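Hypothetical Thioesterase Protein SP_1851 (Streptococcus pneumoniae serotype 4, PDB 4XY5) probably hydrolyses thioesters, as expected of a PaaI-like enzyme with the hotdog fold, although its natural substrate is not established. Local coordinates at residues D25-V30 with K91-H96; T71-I76 with T120-V125; L84-T89 with T109-R114; I12-N17 with L50-A55. The protein carries 1 engineered substitution. One frame throughout, in Å; residues are numbered along the deposited sequence.

Contact 1: D25-V30 with K91-H96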
# COMPACT_ATOMS: atom_id res chain seq x y z
N ASP A 25 3.09 3.99 25.75
CA ASP A 25 3.95 4.94 25.05
C ASP A 25 4.22 4.56 23.60
O ASP A 25 5.36 4.59 23.14
CB ASP A 25 5.28 5.09 25.82
CG ASP A 25 5.07 5.48 27.26
OD1 ASP A 25 4.31 6.44 27.50
OD2 ASP A 25 5.65 4.82 28.16
N GLY A 26 3.16 4.18 22.90
CA GLY A 26 3.26 3.92 21.47
C GLY A 26 3.75 2.54 21.11
O GLY A 26 4.10 2.28 19.97
N HIS A 27 3.76 1.63 22.08
CA HIS A 27 4.23 0.27 21.86
C HIS A 27 3.25 -0.70 22.48
O HIS A 27 2.92 -0.59 23.66
CB HIS A 27 5.62 0.08 22.47
CG HIS A 27 6.67 0.92 21.82
ND1 HIS A 27 6.79 2.27 22.06
CD2 HIS A 27 7.64 0.61 20.93
CE1 HIS A 27 7.79 2.76 21.35
NE2 HIS A 27 8.32 1.77 20.65
N VAL A 28 2.79 -1.65 21.68
CA VAL A 28 1.75 -2.57 22.07
C VAL A 28 2.15 -3.98 21.68
O VAL A 28 2.69 -4.19 20.61
CB VAL A 28 0.40 -2.19 21.41
CG1 VAL A 28 -0.63 -3.31 21.59
CG2 VAL A 28 -0.11 -0.86 21.95
N VAL A 29 1.92 -4.94 22.57
CA VAL A 29 2.08 -6.35 22.26
C VAL A 29 0.85 -7.12 22.74
O VAL A 29 0.50 -7.06 23.92
CB VAL A 29 3.34 -6.96 22.93
CG1 VAL A 29 3.42 -8.45 22.66
CG2 VAL A 29 4.60 -6.25 22.44
N VAL A 30 0.20 -7.84 21.82
CA VAL A 30 -1.00 -8.62 22.13
C VAL A 30 -0.83 -10.02 21.56
O VAL A 30 -0.32 -10.16 20.45
CB VAL A 30 -2.28 -7.97 21.54
CG1 VAL A 30 -3.51 -8.87 21.76
CG2 VAL A 30 -2.50 -6.58 22.13
N LYS A 91 2.76 -7.22 17.41
CA LYS A 91 3.53 -6.12 17.97
C LYS A 91 3.34 -4.88 17.13
O LYS A 91 3.68 -4.90 15.95
CB LYS A 91 5.02 -6.47 18.04
CG LYS A 91 5.32 -7.73 18.83
CD LYS A 91 6.84 -7.95 18.93
CE LYS A 91 7.17 -9.04 19.95
NZ LYS A 91 8.64 -9.12 20.19
N GLY A 92 2.83 -3.82 17.73
CA GLY A 92 2.66 -2.57 17.01
C GLY A 92 3.47 -1.46 17.65
O GLY A 92 3.65 -1.44 18.88
N GLU A 93 3.97 -0.55 16.83
CA GLU A 93 4.65 0.61 17.37
C GLU A 93 4.45 1.81 16.48
O GLU A 93 4.27 1.68 15.27
CB GLU A 93 6.13 0.33 17.56
CG GLU A 93 6.93 0.35 16.28
CD GLU A 93 8.42 0.21 16.53
OE1 GLU A 93 8.86 -0.90 16.87
OE2 GLU A 93 9.14 1.22 16.38
N CYS A 94 4.45 3.00 17.08
CA CYS A 94 4.36 4.22 16.31
C CYS A 94 5.74 4.57 15.79
O CYS A 94 6.65 4.85 16.57
CB CYS A 94 3.82 5.37 17.15
SG CYS A 94 3.54 6.86 16.19
N VAL A 95 5.91 4.54 14.48
CA VAL A 95 7.20 4.87 13.90
C VAL A 95 7.28 6.35 13.61
O VAL A 95 8.38 6.92 13.56
CB VAL A 95 7.48 4.07 12.61
CG1 VAL A 95 7.52 2.60 12.92
CG2 VAL A 95 6.44 4.37 11.57
N HIS A 96 6.13 6.99 13.45
CA HIS A 96 6.12 8.42 13.23
C HIS A 96 4.91 9.06 13.85
O HIS A 96 3.77 8.67 13.58
CB HIS A 96 6.17 8.75 11.72
CG HIS A 96 6.08 10.22 11.44
ND1 HIS A 96 7.14 11.08 11.61
CD2 HIS A 96 5.04 10.98 11.01
CE1 HIS A 96 6.77 12.30 11.30
NE2 HIS A 96 5.50 12.27 10.93
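Gly26 O is gripped twice by the facing strand: Cys94 N gives it a hydrogen bond of 3.0 Å in the plane of the carbonyl, and Glu93 CA approaches Gly26 O to 3.1 Å as a CA-H...O contact. Further along, Val28 and Gly92 form an antiparallel hydrogen-bonded pair, with Val28 N bound to Gly92 O at 2.9 Å and Gly92 N returning a bond to Val28 O. His27 with Glu93 and Val29 with Lys91 are the non-hydrogen-bonded pairs on either side of it. The two strand segments run at 170° to each other, as neighbours in the antiparallel sheet that a hotdog fold curls around its long central helix. Val28 faces that helix, packing on Ile57 and Val61, whereas Gly92 beside it has no side chain to add.

The other face carries His27, Val29, Lys91 and Glu93. The imidazole of His27 and the chain of Glu93 lie side by side and point the same way, with His27 CD2 3.7 Å from Glu93 CB and the ring turned 54° from the carboxylate. His27 ND1 donates to Asp25 O at 2.9 Å, a partner lying in the ring plane, and this bond limits the ring's rotation. His27 NE2 remains 4.4 Å from Glu93 OE2, not in contact, though the nearby carboxylate could favour a protonated imidazole. Lys91 CG lies anti to its own carbonyl carbon (chi1 -57°) and rests 4.0 Å from Val29 CG2, while the extended remainder of the lysine leads away from strand 27-33. At the turn, Gly26 N is hydrogen-bonded to Ser64 OG of the helix.

Contact 2: T71-I76 with T120-V125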
# COMPACT_ATOMS: atom_id res chain seq x y z
N THR A 71 -8.10 5.08 11.03
CA THR A 71 -7.21 4.68 9.94
C THR A 71 -7.61 5.35 8.63
O THR A 71 -8.79 5.33 8.26
CB THR A 71 -7.21 3.14 9.76
OG1 THR A 71 -7.02 2.52 11.04
CG2 THR A 71 -6.09 2.71 8.82
N LEU A 72 -6.63 5.94 7.95
CA LEU A 72 -6.82 6.53 6.62
C LEU A 72 -6.48 5.53 5.53
O LEU A 72 -7.12 5.47 4.49
CB LEU A 72 -5.93 7.76 6.43
CG LEU A 72 -6.33 9.12 6.97
CD1 LEU A 72 -5.25 10.13 6.59
CD2 LEU A 72 -7.67 9.52 6.40
N GLN A 73 -5.43 4.77 5.79
CA GLN A 73 -4.87 3.90 4.78
C GLN A 73 -4.06 2.82 5.44
O GLN A 73 -3.40 3.05 6.44
CB GLN A 73 -3.99 4.72 3.82
CG GLN A 73 -3.61 4.00 2.55
CD GLN A 73 -2.45 3.05 2.74
OE1 GLN A 73 -1.65 3.18 3.66
NE2 GLN A 73 -2.34 2.08 1.83
N SER A 74 -4.09 1.62 4.88
CA SER A 74 -3.21 0.60 5.41
C SER A 74 -2.68 -0.29 4.30
O SER A 74 -3.37 -0.54 3.32
CB SER A 74 -3.93 -0.26 6.45
OG SER A 74 -3.02 -1.22 6.96
N SER A 75 -1.44 -0.74 4.46
CA SER A 75 -0.86 -1.72 3.54
C SER A 75 -0.35 -2.93 4.32
O SER A 75 0.23 -2.79 5.38
CB SER A 75 0.27 -1.07 2.74
OG SER A 75 -0.30 -0.09 1.89
N ILE A 76 -0.61 -4.14 3.82
CA ILE A 76 -0.19 -5.33 4.54
C ILE A 76 0.46 -6.31 3.58
O ILE A 76 0.04 -6.42 2.43
CB ILE A 76 -1.39 -6.02 5.28
CG1 ILE A 76 -0.95 -7.30 5.99
CG2 ILE A 76 -2.52 -6.30 4.29
CD1 ILE A 76 -1.99 -7.80 7.04
N THR A 120 1.49 -1.62 7.67
CA THR A 120 1.76 -0.25 8.06
C THR A 120 0.46 0.51 7.97
O THR A 120 -0.25 0.43 6.97
CB THR A 120 2.84 0.39 7.16
OG1 THR A 120 4.07 -0.30 7.36
CG2 THR A 120 3.04 1.86 7.49
N PHE A 121 0.14 1.22 9.05
CA PHE A 121 -1.10 1.98 9.14
C PHE A 121 -0.87 3.47 9.18
O PHE A 121 -0.04 3.94 9.95
CB PHE A 121 -1.85 1.56 10.40
CG PHE A 121 -2.42 0.19 10.32
CD1 PHE A 121 -3.74 0.01 9.97
CD2 PHE A 121 -1.63 -0.91 10.57
CE1 PHE A 121 -4.28 -1.26 9.89
CE2 PHE A 121 -2.17 -2.18 10.48
CZ PHE A 121 -3.48 -2.34 10.14
N THR A 122 -1.61 4.20 8.35
CA THR A 122 -1.60 5.66 8.37
C THR A 122 -2.87 6.12 9.06
O THR A 122 -3.96 6.03 8.50
CB THR A 122 -1.52 6.25 6.95
OG1 THR A 122 -0.33 5.76 6.31
CG2 THR A 122 -1.44 7.76 7.01
N MET A 123 -2.71 6.60 10.29
CA MET A 123 -3.85 6.98 11.11
C MET A 123 -4.00 8.49 11.14
O MET A 123 -3.02 9.22 11.17
CB MET A 123 -3.69 6.44 12.54
CG MET A 123 -3.13 5.02 12.64
SD MET A 123 -4.31 3.67 12.34
CE MET A 123 -5.43 3.83 13.74
N PHE A 124 -5.25 8.95 11.14
CA PHE A 124 -5.56 10.37 11.26
C PHE A 124 -5.92 10.66 12.72
O PHE A 124 -6.86 10.08 13.25
CB PHE A 124 -6.70 10.75 10.32
CG PHE A 124 -7.03 12.22 10.32
CD1 PHE A 124 -6.21 13.13 9.67
CD2 PHE A 124 -8.17 12.68 10.95
CE1 PHE A 124 -6.52 14.48 9.66
CE2 PHE A 124 -8.48 14.03 10.95
CZ PHE A 124 -7.66 14.93 10.30
N VAL A 125 -5.15 11.53 13.36
CA VAL A 125 -5.40 11.89 14.75
C VAL A 125 -6.62 12.80 14.83
O VAL A 125 -6.63 13.88 14.24
CB VAL A 125 -4.18 12.60 15.40
CG1 VAL A 125 -4.41 12.79 16.89
CG2 VAL A 125 -2.90 11.80 15.14
O HOH W 1 -0.02 3.03 5.45
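Thr122 O serves two successive amides of the opposite strand: Leu72 N at 2.7 Å and, more weakly, Gln73 N, which lies 3.3 Å from Thr122 O. Because Leu72 and Gln73 both face Thr122, the register shifts by one residue here, and regular antiparallel pairing resumes with Thr122 N donating to Gln73 O at 2.9 Å.

Thr120 O is shared as well. Ser75 N reaches it in the carbonyl plane at 3.0 Å, and Ser74 OG donates to Thr120 O from 3.2 Å, well above that plane. Ser74 OG, anti to its own backbone N (chi1 -179°), is thereby held over the centre of the Phe121 ring, 3.1 Å above the ring plane, while Thr71 CG2 meets the same ring at its edge. On the opposite face of the sheet, Gln73 NE2 donates to Ser75 OG at 3.0 Å within the plane of the amide, and Ser75 OG is also bonded to Ser75 of the third subunit. Thr120 OG1 has its partner in Asp105 OD1. A water on that face bonds Thr120 O and Thr122 OG1, bridging two residues of the same strand. Back on the Phe121 side, the bend of the methionine at chi2 (-79°) brings Met123 SD to 3.2 Å from Thr71 OG1. At the bulge, Leu72 CG packs on Phe124 CB.

Residues Gln73 to Ile76 pair antiparallel with a strand of the third subunit, so the sheet runs on across the interface, as is characteristic of hotdog dimers; within it, Leu72, Gln73 and Thr122 form a classic beta bulge.

Contact 3: L84-T89 with T109-R114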
# COMPACT_ATOMS: atom_id res chain seq x y z
N LEU A 84 -4.26 -23.22 12.41
CA LEU A 84 -5.03 -23.52 13.61
C LEU A 84 -4.10 -23.82 14.79
O LEU A 84 -3.12 -24.53 14.64
CB LEU A 84 -5.97 -24.71 13.35
CG LEU A 84 -6.92 -25.06 14.50
CD1 LEU A 84 -7.91 -23.94 14.74
CD2 LEU A 84 -7.63 -26.38 14.24
N ASP A 85 -4.41 -23.20 15.93
CA ASP A 85 -3.71 -23.37 17.21
C ASP A 85 -2.37 -22.63 17.30
O ASP A 85 -1.72 -22.66 18.35
CB ASP A 85 -3.50 -24.86 17.54
CG ASP A 85 -4.79 -25.57 17.96
OD1 ASP A 85 -5.04 -26.70 17.48
OD2 ASP A 85 -5.56 -25.02 18.77
N ASP A 86 -1.95 -21.95 16.22
CA ASP A 86 -0.81 -21.03 16.33
C ASP A 86 -1.11 -20.01 17.41
O ASP A 86 -2.25 -19.59 17.57
CB ASP A 86 -0.53 -20.29 15.01
CG ASP A 86 0.25 -21.11 14.01
OD1 ASP A 86 0.70 -22.23 14.34
OD2 ASP A 86 0.41 -20.62 12.86
N VAL A 87 -0.08 -19.62 18.16
CA VAL A 87 -0.20 -18.44 19.00
C VAL A 87 0.50 -17.32 18.25
O VAL A 87 1.68 -17.43 17.90
CB VAL A 87 0.43 -18.65 20.39
CG1 VAL A 87 0.40 -17.33 21.18
CG2 VAL A 87 -0.32 -19.75 21.12
N LEU A 88 -0.26 -16.26 17.96
CA LEU A 88 0.26 -15.13 17.20
C LEU A 88 0.58 -13.98 18.14
O LEU A 88 -0.25 -13.58 18.95
CB LEU A 88 -0.75 -14.67 16.15
CG LEU A 88 -1.17 -15.74 15.15
CD1 LEU A 88 -2.11 -15.16 14.09
CD2 LEU A 88 0.05 -16.37 14.52
N THR A 89 1.79 -13.45 18.01
CA THR A 89 2.18 -12.27 18.76
C THR A 89 2.14 -11.07 17.82
O THR A 89 2.84 -11.05 16.82
CB THR A 89 3.58 -12.42 19.36
OG1 THR A 89 3.59 -13.56 20.22
CG2 THR A 89 3.95 -11.17 20.17
N THR A 109 4.19 -12.44 14.47
CA THR A 109 5.05 -13.63 14.48
C THR A 109 4.30 -14.79 15.12
O THR A 109 3.38 -14.58 15.92
CB THR A 109 6.36 -13.38 15.26
OG1 THR A 109 6.05 -12.91 16.58
CG2 THR A 109 7.19 -12.31 14.55
N ASN A 110 4.67 -16.03 14.79
CA ASN A 110 4.01 -17.16 15.45
C ASN A 110 4.85 -17.64 16.63
O ASN A 110 5.88 -17.04 16.93
CB ASN A 110 3.71 -18.30 14.47
CG ASN A 110 4.96 -18.92 13.87
OD1 ASN A 110 6.06 -18.75 14.38
ND2 ASN A 110 4.78 -19.67 12.78
N GLN A 111 4.41 -18.73 17.27
CA GLN A 111 5.03 -19.21 18.51
C GLN A 111 6.43 -19.76 18.27
O GLN A 111 7.16 -20.02 19.22
CB GLN A 111 4.14 -20.28 19.17
CG GLN A 111 4.03 -21.59 18.41
CD GLN A 111 3.08 -21.51 17.23
OE1 GLN A 111 2.28 -20.59 17.13
NE2 GLN A 111 3.18 -22.47 16.32
N GLU A 112 6.79 -19.94 17.00
CA GLU A 112 8.13 -20.38 16.61
C GLU A 112 9.00 -19.20 16.19
O GLU A 112 10.11 -19.38 15.69
CB GLU A 112 8.05 -21.38 15.45
CG GLU A 112 7.13 -22.57 15.71
CD GLU A 112 7.65 -23.49 16.79
OE1 GLU A 112 8.88 -23.50 17.03
OE2 GLU A 112 6.83 -24.22 17.40
N GLY A 113 8.48 -17.99 16.38
CA GLY A 113 9.22 -16.79 16.03
C GLY A 113 9.28 -16.51 14.54
O GLY A 113 10.02 -15.63 14.08
N ARG A 114 8.50 -17.26 13.76
CA ARG A 114 8.45 -17.05 12.32
C ARG A 114 7.57 -15.86 11.96
O ARG A 114 6.51 -15.68 12.55
CB ARG A 114 7.95 -18.31 11.60
CG ARG A 114 8.73 -19.58 11.90
CD ARG A 114 10.23 -19.36 11.75
NE ARG A 114 10.59 -18.88 10.42
CZ ARG A 114 10.68 -19.65 9.34
NH1 ARG A 114 10.42 -20.94 9.42
NH2 ARG A 114 11.03 -19.11 8.17
O HOH W 2 2.36 -19.88 11.31
O HOH W 3 5.56 -10.10 16.35
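Gln111 uses its side-chain amide where a strand would offer its backbone: Gln111 OE1 accepts from Val87 N at 2.8 Å, and Gln111 NE2 donates to Asp86 OD1 at 3.2 Å. Its CG lies between its own backbone N and carbonyl carbon (chi1 68°), and a bend at chi2 (-78°) turns the chain back toward strand 87-97. NE2 meets the aspartate oxygen from above the carboxylate plane, and the two side chains cross at about a right angle.

Ordinary pairing is found two residues away, at Thr89 and Thr109, where Thr89 N reaches Thr109 O at 2.9 Å and Thr109 N binds Thr89 O in return. The chain then reverses through a type I turn from Asn110 to Gly113. Asn110 OD1 accepts Glu112 N at 3.0 Å, an Asx turn, and Arg114 N at 2.9 Å, the two donors arriving from opposite faces of the amide. A water bridges Asn110 ND2 to Asp86 OD2, which also binds Lys83 N.

The turn links strands 101-109 and 115-127 at one end of the sheet, where Leu88 leans on Tyr49 of helix 47-64 and Thr89 touches Val29 and Thr31 of strand 27-33.

Contact 4: I12-N17 with L50-A55. Engineered in segment 50-55: Ala55 (natural residue Asp).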
# COMPACT_ATOMS: atom_id res chain seq x y z
N ILE A 12 -16.12 -14.62 9.58
CA ILE A 12 -14.70 -14.54 9.90
C ILE A 12 -14.59 -13.64 11.12
O ILE A 12 -15.07 -12.52 11.10
CB ILE A 12 -13.89 -13.98 8.72
CG1 ILE A 12 -14.03 -14.92 7.52
CG2 ILE A 12 -12.43 -13.78 9.10
CD1 ILE A 12 -14.27 -14.19 6.22
N SER A 13 -14.00 -14.15 12.20
CA SER A 13 -13.99 -13.42 13.44
C SER A 13 -12.56 -13.22 13.94
O SER A 13 -11.67 -14.00 13.63
CB SER A 13 -14.83 -14.15 14.50
OG SER A 13 -14.88 -13.40 15.70
N ALA A 14 -12.34 -12.15 14.71
CA ALA A 14 -11.01 -11.86 15.26
C ALA A 14 -11.14 -11.40 16.70
O ALA A 14 -12.05 -10.65 17.03
CB ALA A 14 -10.32 -10.78 14.42
N PHE A 15 -10.22 -11.86 17.56
CA PHE A 15 -10.23 -11.58 19.00
C PHE A 15 -11.35 -12.26 19.78
O PHE A 15 -11.93 -11.66 20.69
CB PHE A 15 -10.27 -10.08 19.26
CG PHE A 15 -9.04 -9.35 18.74
CD1 PHE A 15 -7.85 -9.38 19.45
CD2 PHE A 15 -9.09 -8.66 17.54
CE1 PHE A 15 -6.73 -8.73 18.99
CE2 PHE A 15 -7.97 -7.99 17.06
CZ PHE A 15 -6.79 -8.03 17.78
N GLU A 16 -11.63 -13.51 19.46
CA GLU A 16 -12.47 -14.34 20.31
C GLU A 16 -11.72 -14.67 21.60
O GLU A 16 -12.32 -14.95 22.64
CB GLU A 16 -12.90 -15.60 19.58
CG GLU A 16 -13.81 -15.29 18.40
CD GLU A 16 -14.54 -16.50 17.86
OE1 GLU A 16 -15.52 -16.30 17.10
OE2 GLU A 16 -14.15 -17.65 18.17
N ASN A 17 -10.39 -14.63 21.51
CA ASN A 17 -9.51 -14.72 22.67
C ASN A 17 -8.34 -13.78 22.42
O ASN A 17 -8.00 -13.53 21.27
CB ASN A 17 -8.99 -16.15 22.89
CG ASN A 17 -8.02 -16.60 21.81
OD1 ASN A 17 -6.81 -16.31 21.87
ND2 ASN A 17 -8.54 -17.31 20.81
N LEU A 50 -6.04 -11.72 9.85
CA LEU A 50 -4.70 -11.23 10.16
C LEU A 50 -4.66 -9.70 10.10
O LEU A 50 -4.08 -9.07 10.96
CB LEU A 50 -3.66 -11.80 9.18
CG LEU A 50 -3.45 -13.32 9.26
CD1 LEU A 50 -2.51 -13.76 8.14
CD2 LEU A 50 -2.87 -13.66 10.61
N PHE A 51 -5.30 -9.12 9.09
CA PHE A 51 -5.34 -7.66 9.00
C PHE A 51 -6.05 -7.07 10.21
O PHE A 51 -5.63 -6.05 10.77
CB PHE A 51 -6.05 -7.21 7.72
CG PHE A 51 -6.14 -5.71 7.57
CD1 PHE A 51 -5.18 -5.01 6.86
CD2 PHE A 51 -7.19 -5.00 8.15
CE1 PHE A 51 -5.26 -3.63 6.71
CE2 PHE A 51 -7.29 -3.64 8.02
CZ PHE A 51 -6.32 -2.94 7.30
N THR A 52 -7.16 -7.69 10.61
CA THR A 52 -7.93 -7.13 11.70
C THR A 52 -7.12 -7.18 13.01
O THR A 52 -7.18 -6.24 13.80
CB THR A 52 -9.28 -7.87 11.86
OG1 THR A 52 -10.08 -7.64 10.67
CG2 THR A 52 -10.06 -7.36 13.08
N LEU A 53 -6.36 -8.25 13.22
CA LEU A 53 -5.44 -8.28 14.36
C LEU A 53 -4.53 -7.05 14.32
O LEU A 53 -4.37 -6.36 15.33
CB LEU A 53 -4.61 -9.56 14.37
CG LEU A 53 -5.32 -10.91 14.49
CD1 LEU A 53 -4.31 -12.05 14.53
CD2 LEU A 53 -6.22 -10.97 15.74
N CYS A 54 -3.96 -6.76 13.15
CA CYS A 54 -3.04 -5.63 13.03
C CYS A 54 -3.73 -4.28 13.25
O CYS A 54 -3.18 -3.39 13.91
CB CYS A 54 -2.36 -5.62 11.66
SG CYS A 54 -1.26 -7.01 11.41
N ALA A 55 -4.93 -4.13 12.69
CA ALA A 55 -5.64 -2.85 12.79
C ALA A 55 -6.06 -2.54 14.21
O ALA A 55 -6.00 -1.38 14.65
CB ALA A 55 -6.86 -2.84 11.87
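Leu53 CD2 sits over one face of the Phe15 ring, 3.8 Å from its centroid and 19° off the normal, a CH-pi contact in which the methyl is displaced toward the rim, 3.6 Å from Phe15 CZ. In this hotdog fold the leucine belongs to the central helix 47-64, the sausage of the name, and the phenylalanine to the segment that leaves the short N-terminal strand 12-14. Phe15 takes a left-handed backbone conformation (phi 70°), bending the chain as the strand ends, and its CG stands anti to the carbonyl carbon (chi1 -63°). The edge of the same ring is directed at the helix backbone: Phe15 CE2 comes to 3.8 Å from Thr52 O, which lies near the ring plane. Beside it, the methyl of Ala14 meets that of Thr52, with Ala14 CB 3.7 Å from Thr52 CG2. No hydrogen bond joins the two segments; the contact is buried and largely apolar.

A second shell surrounds these groups. Thr52 CG2 lies anti to its backbone N, toward Ala14, while OG1 is hydrogen-bonded to Gly48 O one turn back. Residues Ile12 to Ala14 pair antiparallel with a strand of the third subunit, and an edge-to-face contact with Phe9 of that subunit adds to the surroundings of Phe15. On another side of the helix, Phe51 stacks on Phe51 of the third subunit, while the engineered Ala55 touches Phe121. The helical turn spanning these residues is closed by Cys54 N to Leu50 O at 3.2 Å and by Ala55 N to Phe51 O at 2.8 Å.

Contacts 1, 2 and 3 all belong to the one antiparallel sheet, whereas contact 4 sets the central helix against the N-terminal segment and relies mainly on apolar packing, with no hydrogen bond across it. Contacts 2 and 4 are buried, and both touch the third subunit; contacts 1 and 3 are partly buried and share strand 87-97, meeting where Val29 CG1 packs on Thr89 CG2. Backbone bonds dominate contact 1, a bulge and shared carbonyls mark contact 2, and at the turn of contact 3 side chains take over the pairing. The helix of contact 4 meets contacts 2 and 3, through Phe51 and Ala55 and through Leu50 and Leu53 respectively; contact 1 touches contact 4 through Val30 and Phe15.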